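PDB 4OBM: uncharacterized protein from Eubacterium siraeum, which is of unknown function but belongs to the LytR-CpsA-Psr family, many members of which probably attach glycopolymers to the bacterial cell wall. Local coordinates for residues 16-21 with 44-49; 54-59 with 250-255; 63-68 with 83-88; 150-155 with 170-175; 234-239 with 243-248. One frame throughout, in Å; residues are numbered along the deposited sequence.

Five contacts show how loops of very different size are closed in one α/β domain. From the N terminus, interaction 1 is the first, bringing the 16-21 loop against the end of strand 40-47. Interaction 2 then joins strand 52-58 to the C-terminal helix 246-256 and so spans most of the remaining chain. Interactions 3, 4 and 5 all nest inside that span, one after another, and none crosses. Interaction 3 folds a loop onto helix 70-90, interaction 4 packs helix 145-152 on helix 164-181, and interaction 5 closes a hairpin leading into helix 246-256. Interactions 1 and 2 meet in the main sheet; 3 and 5 meet in the small one.

Interaction 1 of 5, residues 16-21 with 44-49; sequences FTPDST and ITYIAK
Pro18 and Ala48 carry this small apolar contact, in which a loop near the N terminus leans on the end of a central strand. The CB atoms of Pro18 and Ala48 meet at 3.9 Å, each pointing toward the opposite segment. The same Ala48 methyl also lies 3.4 Å from Asp19 O, so it is touched by both the proline ring and the backbone that follows it. Further along the ring, Pro18 CG comes to 4.3 Å from Tyr46 OH, a looser approach.

Tyr46 reaches the loop through its first torsion: CG anti to the backbone N (chi1 172°) carries the ring toward Pro18, although its CB does not itself point there. The chain bends at Ala48, whose phi and psi are helical, and Ala48 N lies 3.9 Å above the plane of the Tyr46 ring, over its centre; this amide hydrogen-bonds to Asp23 OD1. Within 16-21, Pro18 CD lies 3.7 Å above the Phe16 ring, offset toward its rim. The Tyr46 phenol is held at its far end by a hydrogen bond to Thr219 OG1, while its ring stacks with Phe53.

Helix 213-220 completes the surroundings: its Ala215 touches both Pro18 and Tyr46, and Tyr218 packs on Pro18 and Thr17. The loop thus approaches strand 40-47, a member of the six-stranded sheet between strands 24-30 and 52-58, with helix 213-220 packed against both partners.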
# COMPACT_ATOMS: atom_id res chain seq x y z
N PHE A 16 -22.12 16.35 -3.52
CA PHE A 16 -20.70 16.18 -3.22
C PHE A 16 -19.99 15.34 -4.27
O PHE A 16 -20.45 14.26 -4.65
CB PHE A 16 -20.50 15.56 -1.82
CG PHE A 16 -19.06 15.27 -1.43
CD1 PHE A 16 -18.16 16.31 -1.20
CD2 PHE A 16 -18.63 13.96 -1.25
CE1 PHE A 16 -16.84 16.04 -0.83
CE2 PHE A 16 -17.30 13.69 -0.87
CZ PHE A 16 -16.42 14.73 -0.66
N THR A 17 -18.86 15.87 -4.76
CA THR A 17 -17.95 15.22 -5.70
C THR A 17 -16.53 15.65 -5.27
O THR A 17 -16.19 16.83 -5.41
CB THR A 17 -18.31 15.50 -7.17
OG1 THR A 17 -19.67 15.13 -7.41
CG2 THR A 17 -17.42 14.73 -8.14
N PRO A 18 -15.75 14.72 -4.67
CA PRO A 18 -14.39 15.06 -4.18
C PRO A 18 -13.44 15.61 -5.24
O PRO A 18 -13.32 15.04 -6.32
CB PRO A 18 -13.83 13.73 -3.67
CG PRO A 18 -14.98 12.85 -3.52
CD PRO A 18 -16.09 13.32 -4.39
N ASP A 19 -12.73 16.69 -4.89
CA ASP A 19 -11.73 17.32 -5.75
C ASP A 19 -10.30 16.86 -5.32
O ASP A 19 -10.17 16.01 -4.43
CB ASP A 19 -11.87 18.86 -5.78
CG ASP A 19 -12.19 19.56 -4.46
OD1 ASP A 19 -11.63 19.15 -3.42
OD2 ASP A 19 -12.94 20.55 -4.48
N SER A 20 -9.25 17.42 -5.96
CA SER A 20 -7.84 17.08 -5.71
C SER A 20 -7.36 17.39 -4.27
O SER A 20 -6.31 16.89 -3.89
CB SER A 20 -6.93 17.81 -6.71
OG SER A 20 -6.82 19.20 -6.44
N THR A 21 -8.11 18.21 -3.49
CA THR A 21 -7.75 18.56 -2.11
C THR A 21 -7.89 17.34 -1.19
O THR A 21 -7.28 17.29 -0.12
CB THR A 21 -8.59 19.75 -1.60
OG1 THR A 21 -9.97 19.39 -1.54
CG2 THR A 21 -8.43 21.01 -2.45
N ILE A 44 0.32 3.92 -0.77
CA ILE A 44 -1.06 3.89 -1.22
C ILE A 44 -1.44 5.33 -1.46
O ILE A 44 -1.37 6.14 -0.53
CB ILE A 44 -2.05 3.09 -0.32
CG1 ILE A 44 -3.46 3.03 -0.95
CG2 ILE A 44 -2.05 3.55 1.16
CD1 ILE A 44 -4.41 2.03 -0.33
N THR A 45 -1.73 5.66 -2.72
CA THR A 45 -2.08 7.01 -3.14
C THR A 45 -3.52 7.04 -3.63
O THR A 45 -3.86 6.39 -4.63
CB THR A 45 -1.13 7.52 -4.24
OG1 THR A 45 0.21 7.48 -3.76
CG2 THR A 45 -1.46 8.95 -4.72
N TYR A 46 -4.36 7.82 -2.93
CA TYR A 46 -5.75 8.02 -3.32
C TYR A 46 -5.83 9.20 -4.28
O TYR A 46 -5.42 10.32 -3.94
CB TYR A 46 -6.62 8.27 -2.07
CG TYR A 46 -8.04 8.70 -2.37
CD1 TYR A 46 -8.90 7.89 -3.12
CD2 TYR A 46 -8.54 9.92 -1.90
CE1 TYR A 46 -10.21 8.28 -3.39
CE2 TYR A 46 -9.85 10.31 -2.16
CZ TYR A 46 -10.69 9.48 -2.89
OH TYR A 46 -11.97 9.87 -3.16
N ILE A 47 -6.32 8.94 -5.50
CA ILE A 47 -6.54 9.99 -6.51
C ILE A 47 -8.06 10.17 -6.60
O ILE A 47 -8.74 9.36 -7.24
CB ILE A 47 -5.88 9.71 -7.89
CG1 ILE A 47 -4.48 9.05 -7.77
CG2 ILE A 47 -5.92 10.97 -8.79
CD1 ILE A 47 -3.26 9.96 -7.59
N ALA A 48 -8.59 11.19 -5.91
CA ALA A 48 -10.02 11.48 -5.82
C ALA A 48 -10.67 11.70 -7.18
O ALA A 48 -11.79 11.23 -7.37
CB ALA A 48 -10.26 12.69 -4.93
N LYS A 49 -9.99 12.40 -8.11
CA LYS A 49 -10.52 12.67 -9.47
C LYS A 49 -10.81 11.36 -10.22
O LYS A 49 -11.83 11.26 -10.91
CB LYS A 49 -9.53 13.54 -10.27
CG LYS A 49 -10.13 14.20 -11.50
CD LYS A 49 -9.06 14.76 -12.44
CE LYS A 49 -8.73 13.82 -13.58
NZ LYS A 49 -7.69 14.38 -14.48

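Interaction 2 of 5, residues 54-59 with 250-255; sequences VLMPYL and NSAKKA
Strand residues Val54 and Met56 face helix residues Ala255 and Ala252 in opposite chain directions, their CA atoms 7.9 Å apart for Val54 and Ala255 and 8.4 Å for Met56 and Ala252. Met56, a selenomethionine, bridges much of this gap, and the Ala252 methyl meets it. Its chain leaves with CG anti to the carbonyl carbon (chi1 -85°), runs straight through the next bond and then bends at chi3, 70°, so that the terminal methyl and the selenium both lie beside the same small side chain. Met56 CE meets Ala252 CB at 3.5 Å, and Met56 SE stands 4.0 Å from that CB. Two residues earlier on the strand, Val54 CG2 approaches Ala255 O to 4.2 Å, a lighter touch close to the protein surface.

Strand alternation divides the neighbours into layers, as expected of an α/β/α fold. Val54 and Met56 turn to helix 246-256, where Leu256 touches both, whereas Leu55 turns to helix 164-181 and meets Ile173 and Ser174.

Chemically, the join is almost wholly dispersion and hydrophobic burial: a selenoether chain, its selenium a crystallographic label, reaches a helix methyl. Such an interface imposes little directionality; its fit comes from the bend that brings CE and SE against one methyl.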
# COMPACT_ATOMS: atom_id res chain seq x y z
N VAL A 54 -3.83 3.97 -5.78
CA VAL A 54 -2.66 3.47 -6.51
C VAL A 54 -1.65 2.90 -5.52
O VAL A 54 -1.21 3.61 -4.61
CB VAL A 54 -2.01 4.56 -7.42
CG1 VAL A 54 -0.85 3.99 -8.24
CG2 VAL A 54 -3.05 5.19 -8.34
N LEU A 55 -1.29 1.64 -5.68
CA LEU A 55 -0.30 1.02 -4.80
C LEU A 55 1.04 0.97 -5.49
O LEU A 55 1.10 0.69 -6.68
CB LEU A 55 -0.71 -0.40 -4.36
CG LEU A 55 -2.09 -0.58 -3.72
CD1 LEU A 55 -2.61 -1.99 -3.94
CD2 LEU A 55 -2.05 -0.27 -2.23
N MSE A 56 2.13 1.24 -4.75
CA MSE A 56 3.50 1.16 -5.26
C MSE A 56 4.36 0.42 -4.28
O MSE A 56 4.76 1.02 -3.29
CB MSE A 56 4.11 2.54 -5.55
CG MSE A 56 3.74 3.02 -6.90
SE MSE A 56 4.51 4.70 -7.34
CE MSE A 56 6.28 4.25 -7.53
N PRO A 57 4.69 -0.85 -4.55
CA PRO A 57 5.55 -1.59 -3.62
C PRO A 57 7.03 -1.38 -3.97
O PRO A 57 7.38 -1.01 -5.09
CB PRO A 57 5.10 -3.04 -3.82
CG PRO A 57 4.70 -3.10 -5.26
CD PRO A 57 4.32 -1.70 -5.71
N TYR A 58 7.90 -1.60 -3.00
CA TYR A 58 9.35 -1.42 -3.12
C TYR A 58 10.03 -2.55 -2.40
O TYR A 58 9.59 -2.90 -1.30
CB TYR A 58 9.78 -0.08 -2.47
CG TYR A 58 9.26 1.14 -3.18
CD1 TYR A 58 8.02 1.69 -2.84
CD2 TYR A 58 10.03 1.80 -4.13
CE1 TYR A 58 7.52 2.80 -3.52
CE2 TYR A 58 9.55 2.94 -4.77
CZ TYR A 58 8.29 3.43 -4.47
OH TYR A 58 7.86 4.59 -5.05
N LEU A 59 11.14 -3.09 -2.97
CA LEU A 59 11.91 -4.16 -2.32
C LEU A 59 12.63 -3.59 -1.12
O LEU A 59 12.98 -2.41 -1.16
CB LEU A 59 12.91 -4.81 -3.29
CG LEU A 59 12.38 -5.82 -4.32
CD1 LEU A 59 13.49 -6.16 -5.32
CD2 LEU A 59 11.86 -7.09 -3.65
N ASN A 250 9.70 8.23 -13.81
CA ASN A 250 8.91 8.94 -14.82
C ASN A 250 7.63 8.17 -15.14
O ASN A 250 6.58 8.78 -15.33
CB ASN A 250 9.73 9.19 -16.09
CG ASN A 250 9.43 10.51 -16.75
OD1 ASN A 250 8.33 10.74 -17.26
ND2 ASN A 250 10.40 11.41 -16.76
N SER A 251 7.72 6.81 -15.17
CA SER A 251 6.55 5.96 -15.41
C SER A 251 5.63 6.00 -14.18
O SER A 251 4.40 6.02 -14.33
CB SER A 251 6.97 4.54 -15.76
OG SER A 251 7.50 4.52 -17.08
N ALA A 252 6.24 6.09 -12.97
CA ALA A 252 5.54 6.19 -11.69
C ALA A 252 4.79 7.51 -11.61
O ALA A 252 3.65 7.52 -11.17
CB ALA A 252 6.53 6.08 -10.54
N LYS A 253 5.41 8.61 -12.09
CA LYS A 253 4.81 9.94 -12.12
C LYS A 253 3.57 9.96 -13.01
O LYS A 253 2.56 10.53 -12.61
CB LYS A 253 5.82 11.00 -12.56
CG LYS A 253 6.66 11.54 -11.41
CD LYS A 253 7.83 12.36 -11.92
CE LYS A 253 8.72 12.86 -10.81
NZ LYS A 253 8.11 14.00 -10.08
N LYS A 254 3.63 9.28 -14.18
CA LYS A 254 2.50 9.18 -15.13
C LYS A 254 1.33 8.40 -14.49
O LYS A 254 0.19 8.86 -14.56
CB LYS A 254 2.96 8.51 -16.44
CG LYS A 254 2.06 8.81 -17.64
CD LYS A 254 2.65 8.29 -18.96
CE LYS A 254 2.07 6.96 -19.41
NZ LYS A 254 2.57 5.82 -18.59
N ALA A 255 1.62 7.27 -13.81
CA ALA A 255 0.66 6.45 -13.08
C ALA A 255 -0.08 7.24 -11.97
O ALA A 255 -1.23 6.92 -11.67
CB ALA A 255 1.36 5.25 -12.46

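Interaction 3 of 5, residues 63-68 with 83-88; sequences VIDGGN and AKLLSS
Ile64 meets Leu85 and Leu86 where the loop after strand 62-63, part of the small three-stranded sheet of this α/β domain, packs on helix 70-90. One atom does most of the work: Ile64 CD1 lies 3.6 Å from Leu85 CB and equally 3.6 Å from Leu86 CD2. The isoleucine side chain crosses Leu85 obliquely but Leu86 at about a right angle, so its terminal methyl enters between the root of one leucine and a branch tip of the other. Two torsions direct CD1 at the helix: chi1 of 63° sets CG1 between the backbone N and the carbonyl carbon, and chi2 of 148° swings the methyl outward.

Next to it, Asp65 OD2 comes to only 4.2 Å from Leu85 CD1, at the exposed border. Its other oxygen, Asp65 OD1, accepts a weak bond from Gly67 N, the i to i+2 pattern of an Asx turn. Around the apolar centre, Ile64 also touches Ile70 and Ile244, while Leu86 packs on Ile94 of strand 94-100.

On the helix side remote from Ile64, Ser87 OG also bonds Ile94 N; Ser87 OG and Ser87 N reach Ala83 O from opposite faces of its carbonyl plane, the hydroxyl at 2.8 Å.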
# COMPACT_ATOMS: atom_id res chain seq x y z
N VAL A 63 17.40 0.76 -3.60
CA VAL A 63 18.19 2.00 -3.48
C VAL A 63 17.45 3.05 -4.34
O VAL A 63 17.33 2.87 -5.56
CB VAL A 63 19.70 1.78 -3.88
CG1 VAL A 63 20.49 3.09 -3.82
CG2 VAL A 63 20.37 0.73 -3.00
N ILE A 64 16.93 4.12 -3.71
CA ILE A 64 16.14 5.16 -4.40
C ILE A 64 16.82 6.54 -4.39
O ILE A 64 16.22 7.50 -4.86
CB ILE A 64 14.70 5.26 -3.78
CG1 ILE A 64 14.73 5.70 -2.30
CG2 ILE A 64 13.90 3.97 -3.98
CD1 ILE A 64 13.55 6.50 -1.88
N ASP A 65 18.05 6.65 -3.84
CA ASP A 65 18.74 7.94 -3.71
C ASP A 65 20.25 7.89 -4.06
O ASP A 65 20.91 8.93 -4.10
CB ASP A 65 18.57 8.48 -2.26
CG ASP A 65 19.05 7.57 -1.12
OD1 ASP A 65 18.92 6.31 -1.24
OD2 ASP A 65 19.48 8.11 -0.07
N GLY A 66 20.76 6.69 -4.33
CA GLY A 66 22.18 6.49 -4.62
C GLY A 66 22.94 6.13 -3.36
O GLY A 66 24.15 5.88 -3.41
N GLY A 67 22.23 6.11 -2.24
CA GLY A 67 22.78 5.79 -0.94
C GLY A 67 22.35 4.42 -0.47
O GLY A 67 22.48 3.44 -1.19
N ASN A 68 21.82 4.37 0.74
CA ASN A 68 21.37 3.15 1.42
C ASN A 68 20.05 2.60 0.87
O ASN A 68 19.34 3.25 0.09
CB ASN A 68 21.23 3.45 2.91
CG ASN A 68 22.56 3.70 3.58
OD1 ASN A 68 23.60 3.19 3.17
ND2 ASN A 68 22.55 4.50 4.63
N ALA A 83 9.45 8.03 3.56
CA ALA A 83 8.34 8.77 2.94
C ALA A 83 8.81 10.09 2.33
O ALA A 83 8.26 10.50 1.30
CB ALA A 83 7.25 9.02 3.96
N LYS A 84 9.82 10.76 2.95
CA LYS A 84 10.42 12.03 2.48
C LYS A 84 11.20 11.79 1.19
O LYS A 84 11.02 12.52 0.21
CB LYS A 84 11.34 12.60 3.57
CG LYS A 84 12.03 13.91 3.24
CD LYS A 84 12.93 14.34 4.39
CE LYS A 84 13.85 15.48 4.04
NZ LYS A 84 14.82 15.74 5.13
N LEU A 85 12.03 10.74 1.17
CA LEU A 85 12.84 10.38 -0.02
C LEU A 85 11.93 9.94 -1.18
O LEU A 85 12.16 10.35 -2.32
CB LEU A 85 13.89 9.31 0.32
CG LEU A 85 14.98 9.73 1.32
CD1 LEU A 85 15.73 8.54 1.84
CD2 LEU A 85 15.94 10.77 0.73
N LEU A 86 10.86 9.20 -0.86
CA LEU A 86 9.87 8.76 -1.84
C LEU A 86 9.08 9.95 -2.37
O LEU A 86 8.76 9.97 -3.55
CB LEU A 86 8.92 7.70 -1.25
CG LEU A 86 9.50 6.29 -1.08
CD1 LEU A 86 8.45 5.36 -0.51
CD2 LEU A 86 10.04 5.73 -2.39
N SER A 87 8.79 10.95 -1.50
CA SER A 87 8.07 12.17 -1.89
C SER A 87 8.86 12.96 -2.95
O SER A 87 8.29 13.35 -3.96
CB SER A 87 7.80 13.06 -0.67
OG SER A 87 6.76 12.51 0.12
N SER A 88 10.18 13.16 -2.72
CA SER A 88 11.07 13.87 -3.63
C SER A 88 11.17 13.19 -5.01
O SER A 88 11.27 13.88 -6.02
CB SER A 88 12.47 13.98 -3.03
OG SER A 88 13.15 12.73 -3.05

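Interaction 4 of 5, residues 150-155 with 170-175; sequences AYLTLP and ATVISS
Leu152 and Val172 form the tight centre of a helix-helix contact between the last turn of helix 145-152 and the middle of helix 164-181. Their side chains slide past each other in opposite directions, with Leu152 CD1 3.6 Å from Val172 CG1 and 3.8 Å from Val172 CB. The leucine extends toward the partner helix because CG is anti to the backbone N (chi1 -156°), after which its two methyls part: CD1 takes Val172, and CD2 takes Ile173. Both Leu152 and Val172 are buried, and together they account for most of the area hidden here.

Tyr151 makes a longer approach, its CE2 4.0 Å from Val172 CG2 with the methyl aslant of the ring, yet it too is buried, among strands 115-119 and 123-127. The more open side is at Ile173, where Leu152 CD2 meets Ile173 CD1 at 3.8 Å, the two side chains crossing at about a right angle. Ile173 is partly exposed and lies about 4 Å from a bound pentaethylene glycol, which probably came from the crystallisation liquor but may mark a pocket. Relatives in this family hold a polyisoprenoid lipid in a hydrophobic pocket; whether this site corresponds is not established.

Polar groups find partners in the neighbouring backbone and loops: Leu152 O accepts from Asn169 ND2, and Tyr151 O from Tyr157 OH. Across the contact itself stand branched aliphatic carbons and one ring carbon, Tyr151 CE2, so the join rests on shape and hydrophobic burial.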
# COMPACT_ATOMS: atom_id res chain seq x y z
N ALA A 150 0.47 -15.46 5.44
CA ALA A 150 1.49 -16.45 5.03
C ALA A 150 1.79 -16.39 3.51
O ALA A 150 2.96 -16.42 3.11
CB ALA A 150 1.07 -17.85 5.43
N TYR A 151 0.74 -16.27 2.68
CA TYR A 151 0.88 -16.14 1.22
C TYR A 151 1.65 -14.87 0.85
O TYR A 151 2.55 -14.90 0.03
CB TYR A 151 -0.52 -16.15 0.54
CG TYR A 151 -0.54 -16.19 -0.98
CD1 TYR A 151 0.45 -16.86 -1.70
CD2 TYR A 151 -1.59 -15.63 -1.70
CE1 TYR A 151 0.42 -16.93 -3.09
CE2 TYR A 151 -1.64 -15.70 -3.10
CZ TYR A 151 -0.62 -16.34 -3.79
OH TYR A 151 -0.64 -16.41 -5.16
N LEU A 152 1.29 -13.76 1.47
CA LEU A 152 1.81 -12.43 1.23
C LEU A 152 3.29 -12.25 1.63
O LEU A 152 3.99 -11.42 1.03
CB LEU A 152 0.93 -11.44 2.01
CG LEU A 152 0.87 -9.99 1.53
CD1 LEU A 152 0.22 -9.88 0.15
CD2 LEU A 152 0.13 -9.11 2.55
N THR A 153 3.74 -13.01 2.65
CA THR A 153 5.06 -12.89 3.23
C THR A 153 6.02 -14.08 2.95
O THR A 153 7.04 -14.19 3.63
CB THR A 153 4.94 -12.67 4.75
OG1 THR A 153 4.33 -13.80 5.35
CG2 THR A 153 4.15 -11.42 5.10
N LEU A 154 5.73 -14.94 1.93
CA LEU A 154 6.63 -16.05 1.60
C LEU A 154 8.01 -15.53 1.19
O LEU A 154 8.12 -14.66 0.31
CB LEU A 154 6.08 -16.94 0.48
CG LEU A 154 5.05 -17.98 0.84
CD1 LEU A 154 4.40 -18.49 -0.42
CD2 LEU A 154 5.65 -19.12 1.65
N PRO A 155 9.08 -16.08 1.79
CA PRO A 155 10.44 -15.61 1.46
C PRO A 155 10.87 -15.99 0.03
O PRO A 155 11.80 -15.38 -0.51
CB PRO A 155 11.32 -16.31 2.51
CG PRO A 155 10.36 -16.77 3.60
CD PRO A 155 9.11 -17.10 2.86
N ALA A 170 1.20 -6.30 -4.45
CA ALA A 170 0.37 -5.28 -5.11
C ALA A 170 -1.03 -5.83 -5.48
O ALA A 170 -2.04 -5.23 -5.12
CB ALA A 170 1.07 -4.75 -6.36
N THR A 171 -1.05 -7.00 -6.13
CA THR A 171 -2.21 -7.72 -6.64
C THR A 171 -3.11 -8.21 -5.51
O THR A 171 -4.31 -7.97 -5.57
CB THR A 171 -1.69 -8.90 -7.50
OG1 THR A 171 -0.92 -8.37 -8.58
CG2 THR A 171 -2.80 -9.77 -8.05
N VAL A 172 -2.55 -8.93 -4.53
CA VAL A 172 -3.30 -9.48 -3.39
C VAL A 172 -3.93 -8.33 -2.56
O VAL A 172 -5.10 -8.42 -2.19
CB VAL A 172 -2.37 -10.41 -2.56
CG1 VAL A 172 -2.97 -10.75 -1.20
CG2 VAL A 172 -2.04 -11.68 -3.33
N ILE A 173 -3.18 -7.24 -2.31
CA ILE A 173 -3.69 -6.09 -1.56
C ILE A 173 -4.77 -5.36 -2.38
O ILE A 173 -5.77 -4.92 -1.79
CB ILE A 173 -2.54 -5.15 -1.03
CG1 ILE A 173 -1.66 -5.87 0.02
CG2 ILE A 173 -3.05 -3.79 -0.48
CD1 ILE A 173 -2.39 -6.58 1.22
N SER A 174 -4.61 -5.28 -3.73
CA SER A 174 -5.61 -4.68 -4.63
C SER A 174 -6.93 -5.44 -4.53
O SER A 174 -8.00 -4.83 -4.42
CB SER A 174 -5.12 -4.70 -6.07
OG SER A 174 -4.23 -3.62 -6.32
N SER A 175 -6.83 -6.77 -4.54
CA SER A 175 -7.96 -7.69 -4.44
C SER A 175 -8.66 -7.54 -3.08
O SER A 175 -9.88 -7.49 -3.04
CB SER A 175 -7.50 -9.13 -4.65
OG SER A 175 -7.04 -9.34 -5.97

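Interaction 5 of 5, residues 234-239 with 243-248; sequences YGDKSG and IIDDNS
The Tyr234 ring lies against the start of a helix, with Ser248 CB over one face, 3.7 Å above the plane and offset toward the rim. This is a CH-π contact, the CB being 3.8 Å from the ring centroid. Asp245 CB comes in at a slant, with its carboxylate plane turned 60° from the ring; a water stands in plane at the ring edge. At the far end of the ring, Tyr234 OH meets Asn247 CB at 3.5 Å. A first torsion of 65° holds the ring between the backbone N and the carbonyl carbon, turned back against Asp245 and Ser248.

The backbone of the same tyrosine is gripped twice. Tyr234 N donates to Ser248 OG at 2.9 Å, and that hydroxyl is also bonded to Tyr231 OH. Asp245 N donates in the carbonyl plane, on a lone pair of Tyr234 O. Beyond it Gly235 and Ile244 form an antiparallel non-hydrogen-bonded pair, Gly235 CA passing 3.2 Å from Ile243 O in a CA-H...O contact, and Asp236 and Ile243 form a hydrogen-bonded pair.

Asp245 doubles as N-cap: Asn247 N donates to Asp245 OD1 at 2.7 Å. Its other oxygen, OD2, stands 4.3 Å from Asp236 OD2, and the water at the ring edge donates to both, which probably eases their repulsion.

The hairpin of strands 235-238 and 241-244 continues directly into helix 246-256, while on its far side strand 241-244 pairs in parallel with strand 62-63 to complete a small three-stranded sheet.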
# COMPACT_ATOMS: atom_id res chain seq x y z
N TYR A 234 10.82 -0.38 -11.10
CA TYR A 234 11.79 -1.37 -11.58
C TYR A 234 13.22 -0.87 -11.51
O TYR A 234 13.46 0.34 -11.49
CB TYR A 234 11.44 -1.84 -13.00
CG TYR A 234 11.54 -0.76 -14.06
CD1 TYR A 234 12.74 -0.47 -14.69
CD2 TYR A 234 10.41 -0.03 -14.44
CE1 TYR A 234 12.84 0.54 -15.65
CE2 TYR A 234 10.49 0.96 -15.42
CZ TYR A 234 11.71 1.25 -16.02
OH TYR A 234 11.79 2.23 -16.97
N GLY A 235 14.16 -1.80 -11.55
CA GLY A 235 15.58 -1.45 -11.50
C GLY A 235 16.52 -2.57 -11.83
O GLY A 235 16.21 -3.45 -12.63
N ASP A 236 17.71 -2.54 -11.23
CA ASP A 236 18.73 -3.54 -11.52
C ASP A 236 19.46 -3.97 -10.26
O ASP A 236 19.64 -3.18 -9.33
CB ASP A 236 19.73 -3.01 -12.56
CG ASP A 236 19.10 -2.57 -13.87
OD1 ASP A 236 18.82 -3.44 -14.72
OD2 ASP A 236 18.85 -1.35 -14.04
N LYS A 237 19.90 -5.23 -10.25
CA LYS A 237 20.69 -5.84 -9.18
C LYS A 237 22.08 -5.23 -9.19
O LYS A 237 22.66 -5.05 -10.26
CB LYS A 237 20.77 -7.36 -9.39
CG LYS A 237 21.07 -8.14 -8.12
CD LYS A 237 21.25 -9.63 -8.39
CE LYS A 237 19.95 -10.39 -8.38
NZ LYS A 237 20.15 -11.83 -8.68
N SER A 238 22.58 -4.88 -8.01
CA SER A 238 23.91 -4.32 -7.81
C SER A 238 24.40 -4.80 -6.45
O SER A 238 24.06 -4.21 -5.42
CB SER A 238 23.88 -2.80 -7.92
OG SER A 238 25.18 -2.27 -7.72
N GLY A 239 25.13 -5.90 -6.47
CA GLY A 239 25.58 -6.59 -5.27
C GLY A 239 24.35 -7.19 -4.62
O GLY A 239 23.57 -7.88 -5.29
N ILE A 243 19.06 -1.26 -7.30
CA ILE A 243 19.09 0.16 -7.66
C ILE A 243 17.91 0.47 -8.58
O ILE A 243 17.84 -0.08 -9.69
CB ILE A 243 20.46 0.53 -8.27
CG1 ILE A 243 21.59 0.24 -7.25
CG2 ILE A 243 20.48 2.00 -8.78
CD1 ILE A 243 22.96 0.44 -7.77
N ILE A 244 16.99 1.34 -8.11
CA ILE A 244 15.80 1.75 -8.87
C ILE A 244 16.24 2.56 -10.09
O ILE A 244 17.04 3.47 -9.95
CB ILE A 244 14.77 2.53 -7.99
CG1 ILE A 244 14.19 1.62 -6.85
CG2 ILE A 244 13.64 3.17 -8.84
CD1 ILE A 244 13.46 0.27 -7.29
N ASP A 245 15.76 2.17 -11.28
CA ASP A 245 16.09 2.83 -12.54
C ASP A 245 15.43 4.20 -12.55
O ASP A 245 14.26 4.32 -12.20
CB ASP A 245 15.63 1.97 -13.74
CG ASP A 245 16.00 2.48 -15.13
OD1 ASP A 245 15.84 3.69 -15.39
OD2 ASP A 245 16.37 1.64 -15.98
N ASP A 246 16.18 5.23 -12.93
CA ASP A 246 15.71 6.62 -13.01
C ASP A 246 14.48 6.79 -13.93
O ASP A 246 13.67 7.68 -13.68
CB ASP A 246 16.85 7.53 -13.50
CG ASP A 246 16.94 8.85 -12.76
OD1 ASP A 246 16.77 8.85 -11.52
OD2 ASP A 246 17.22 9.88 -13.42
N ASN A 247 14.34 5.92 -14.96
CA ASN A 247 13.24 5.95 -15.93
C ASN A 247 11.94 5.39 -15.34
O ASN A 247 10.87 5.63 -15.89
CB ASN A 247 13.60 5.20 -17.21
CG ASN A 247 14.82 5.73 -17.92
OD1 ASN A 247 15.06 6.95 -18.01
ND2 ASN A 247 15.61 4.82 -18.46
N SER A 248 12.05 4.65 -14.23
CA SER A 248 10.91 4.10 -13.51
C SER A 248 10.13 5.24 -12.82
O SER A 248 8.90 5.25 -12.87
CB SER A 248 11.37 3.06 -12.50
OG SER A 248 10.27 2.31 -12.01
O HOH W 1 16.48 -0.94 -15.25
O HOH W 2 18.90 0.98 -11.98